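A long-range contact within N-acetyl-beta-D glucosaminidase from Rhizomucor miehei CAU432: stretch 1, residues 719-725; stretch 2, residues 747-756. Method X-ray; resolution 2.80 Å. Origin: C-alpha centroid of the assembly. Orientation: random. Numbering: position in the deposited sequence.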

# COMPACT_ATOMS: atom_id res chain seq x y z
N SER A 719 -31.96 -31.98 7.54
CA SER A 719 -31.29 -33.18 8.03
C SER A 719 -30.79 -34.10 6.89
O SER A 719 -29.97 -34.98 7.13
CB SER A 719 -32.22 -33.98 8.94
OG SER A 719 -33.26 -34.61 8.20
N GLU A 720 -31.30 -33.89 5.68
CA GLU A 720 -30.90 -34.66 4.50
C GLU A 720 -29.88 -33.93 3.61
O GLU A 720 -29.50 -34.45 2.56
CB GLU A 720 -32.14 -35.00 3.65
CG GLU A 720 -33.21 -35.82 4.36
CD GLU A 720 -34.56 -35.84 3.63
OE1 GLU A 720 -34.76 -35.07 2.66
OE2 GLU A 720 -35.43 -36.64 4.02
N THR A 721 -29.44 -32.74 4.01
CA THR A 721 -28.52 -31.95 3.19
C THR A 721 -27.30 -32.77 2.73
O THR A 721 -26.91 -32.72 1.55
CB THR A 721 -28.04 -30.67 3.92
OG1 THR A 721 -29.17 -29.92 4.39
CG2 THR A 721 -27.21 -29.80 2.98
N TRP A 722 -26.71 -33.52 3.65
CA TRP A 722 -25.53 -34.34 3.33
C TRP A 722 -25.72 -35.22 2.09
O TRP A 722 -24.77 -35.44 1.34
CB TRP A 722 -25.12 -35.21 4.53
CG TRP A 722 -26.09 -36.30 4.87
CD1 TRP A 722 -27.17 -36.21 5.70
CD2 TRP A 722 -26.05 -37.66 4.42
NE1 TRP A 722 -27.81 -37.43 5.79
CE2 TRP A 722 -27.14 -38.33 5.01
CE3 TRP A 722 -25.19 -38.37 3.57
CZ2 TRP A 722 -27.41 -39.68 4.77
CZ3 TRP A 722 -25.46 -39.71 3.33
CH2 TRP A 722 -26.55 -40.36 3.93
N GLU A 723 -26.93 -35.72 1.88
CA GLU A 723 -27.22 -36.57 0.73
C GLU A 723 -27.10 -35.80 -0.57
O GLU A 723 -26.70 -36.36 -1.59
CB GLU A 723 -28.62 -37.16 0.85
CG GLU A 723 -28.87 -37.97 2.11
CD GLU A 723 -30.24 -38.60 2.12
OE1 GLU A 723 -30.51 -39.42 1.22
OE2 GLU A 723 -31.04 -38.26 3.02
N LEU A 724 -27.48 -34.53 -0.55
CA LEU A 724 -27.35 -33.65 -1.71
C LEU A 724 -25.89 -33.28 -1.95
O LEU A 724 -25.43 -33.25 -3.09
CB LEU A 724 -28.20 -32.39 -1.52
CG LEU A 724 -28.23 -31.37 -2.67
CD1 LEU A 724 -28.50 -32.03 -4.01
CD2 LEU A 724 -29.27 -30.30 -2.38
N TYR A 725 -25.16 -33.00 -0.87
CA TYR A 725 -23.73 -32.71 -0.98
C TYR A 725 -22.95 -33.95 -1.45
O TYR A 725 -22.11 -33.85 -2.35
CB TYR A 725 -23.16 -32.19 0.35
CG TYR A 725 -23.67 -30.82 0.81
CD1 TYR A 725 -24.50 -30.03 0.00
CD2 TYR A 725 -23.30 -30.31 2.05
CE1 TYR A 725 -24.94 -28.79 0.43
CE2 TYR A 725 -23.74 -29.07 2.49
CZ TYR A 725 -24.56 -28.32 1.68
OH TYR A 725 -25.01 -27.09 2.11
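Stretch 2 (747-756) DYQDLIVARQ

Stretch 2 begins as an irregular segment and straightens into a strand that runs across the helix of stretch 1 at 80°, nearly perpendicular, with the two axes 10.5 Å apart at their closest. At that spacing the backbones do not bond to each other, and side chains make the whole contact, burying 323 Å² over both sides.

Asp-747 stays out of reach of the helix. Tyr-748 opens the contact: from here through Asp-750 the backbone takes helical phi/psi values without regular bonding. The CA-to-CB bond of Tyr-748 points sideways, but its m rotamer brings the end of the ring closer to stretch 1. Its OH gives a weak hydrogen bond to Thr-721 OG1 at 3.3 Å, with that oxygen lying at the ring edge, near its plane. Gln-749 and Asp-750 do not reach the helix.

At Leu-751 the chain becomes extended, and the usual strand alternation sets which residues take part. Leu-751, Val-753 and Arg-755 point toward stretch 1; Ile-752 points away, and Ala-754 is out of reach. Leu-751 places CD1 3.9 Å from Leu-724 CD2, while Val-753 brings CG1 to 3.8 Å from Leu-724 CD1. A single buried helix leucine thus meets two strand residues, one with each methyl, and its CA lies 7.8 Å from the CA of Val-753.

Two residues further on, Arg-755 replaces apolar packing with charge. Its long side chain reaches two glutamates spaced three apart in stretch 1: NH1 forms a salt bridge with Glu-723 OE1 at 3.0 Å, at the guanidinium edge, and NH2 forms another with Glu-720 OE1 at 3.2 Å, including a weak hydrogen bond. NE is satisfied elsewhere in the structure. Gln-756 ends the stretch beyond reach. The rule is alternate strand positions: two apolar, then one charged.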

# COMPACT_ATOMS: atom_id res chain seq x y z
N ASP A 747 -32.48 -21.51 1.51
CA ASP A 747 -33.37 -21.71 0.37
C ASP A 747 -33.49 -23.19 0.03
O ASP A 747 -33.17 -23.62 -1.08
CB ASP A 747 -32.90 -20.90 -0.84
CG ASP A 747 -33.61 -19.58 -0.97
OD1 ASP A 747 -34.66 -19.41 -0.31
OD2 ASP A 747 -33.14 -18.71 -1.74
N TYR A 748 -34.00 -23.95 1.00
CA TYR A 748 -34.20 -25.39 0.84
C TYR A 748 -35.35 -25.70 -0.12
O TYR A 748 -35.36 -26.76 -0.75
CB TYR A 748 -34.46 -26.05 2.18
CG TYR A 748 -33.22 -26.25 3.02
CD1 TYR A 748 -32.44 -27.38 2.88
CD2 TYR A 748 -32.85 -25.31 3.98
CE1 TYR A 748 -31.31 -27.58 3.65
CE2 TYR A 748 -31.72 -25.50 4.76
CZ TYR A 748 -30.95 -26.63 4.59
OH TYR A 748 -29.83 -26.84 5.36
N GLN A 749 -36.31 -24.78 -0.23
CA GLN A 749 -37.46 -25.01 -1.10
C GLN A 749 -37.10 -24.97 -2.58
O GLN A 749 -37.88 -25.41 -3.42
CB GLN A 749 -38.62 -24.04 -0.78
CG GLN A 749 -38.61 -22.69 -1.49
CD GLN A 749 -37.52 -21.77 -0.99
OE1 GLN A 749 -36.59 -22.21 -0.33
NE2 GLN A 749 -37.63 -20.49 -1.31
N ASP A 750 -35.91 -24.44 -2.89
CA ASP A 750 -35.42 -24.39 -4.26
C ASP A 750 -34.54 -25.60 -4.63
O ASP A 750 -34.24 -25.82 -5.80
CB ASP A 750 -34.64 -23.09 -4.48
CG ASP A 750 -35.55 -21.87 -4.57
OD1 ASP A 750 -36.77 -22.04 -4.82
OD2 ASP A 750 -35.05 -20.73 -4.39
N LEU A 751 -34.12 -26.38 -3.64
CA LEU A 751 -33.24 -27.51 -3.90
C LEU A 751 -34.08 -28.77 -4.08
O LEU A 751 -34.51 -29.40 -3.11
CB LEU A 751 -32.23 -27.69 -2.76
CG LEU A 751 -31.53 -26.40 -2.30
CD1 LEU A 751 -30.47 -26.73 -1.27
CD2 LEU A 751 -30.93 -25.65 -3.48
N ILE A 752 -34.31 -29.11 -5.34
CA ILE A 752 -35.11 -30.27 -5.71
C ILE A 752 -34.20 -31.44 -6.04
O ILE A 752 -33.16 -31.28 -6.67
CB ILE A 752 -35.97 -29.98 -6.95
CG1 ILE A 752 -36.83 -28.73 -6.72
CG2 ILE A 752 -36.85 -31.17 -7.30
CD1 ILE A 752 -37.67 -28.78 -5.46
N VAL A 753 -34.61 -32.63 -5.61
CA VAL A 753 -33.89 -33.84 -5.91
C VAL A 753 -34.86 -34.88 -6.44
O VAL A 753 -36.05 -34.84 -6.12
CB VAL A 753 -33.20 -34.43 -4.66
CG1 VAL A 753 -32.02 -33.56 -4.24
CG2 VAL A 753 -34.18 -34.59 -3.51
N ALA A 754 -34.34 -35.77 -7.28
CA ALA A 754 -35.05 -36.99 -7.67
C ALA A 754 -34.54 -38.12 -6.78
O ALA A 754 -33.33 -38.21 -6.54
CB ALA A 754 -34.80 -37.30 -9.13
N ARG A 755 -35.46 -38.95 -6.29
CA ARG A 755 -35.11 -40.13 -5.48
C ARG A 755 -35.73 -41.39 -6.06
O ARG A 755 -36.75 -41.32 -6.76
CB ARG A 755 -35.60 -39.96 -4.04
CG ARG A 755 -34.87 -38.91 -3.24
CD ARG A 755 -35.41 -38.81 -1.82
NE ARG A 755 -34.33 -38.76 -0.83
CZ ARG A 755 -33.98 -37.69 -0.11
NH1 ARG A 755 -32.98 -37.80 0.75
NH2 ARG A 755 -34.62 -36.53 -0.23
N GLN A 756 -35.13 -42.53 -5.77
CA GLN A 756 -35.65 -43.80 -6.23
C GLN A 756 -36.84 -44.20 -5.37
O GLN A 756 -36.76 -44.16 -4.15
CB GLN A 756 -34.58 -44.90 -6.17
CG GLN A 756 -35.00 -46.22 -6.80
CD GLN A 756 -35.47 -46.08 -8.23
OE1 GLN A 756 -36.59 -46.47 -8.59
NE2 GLN A 756 -34.63 -45.48 -9.06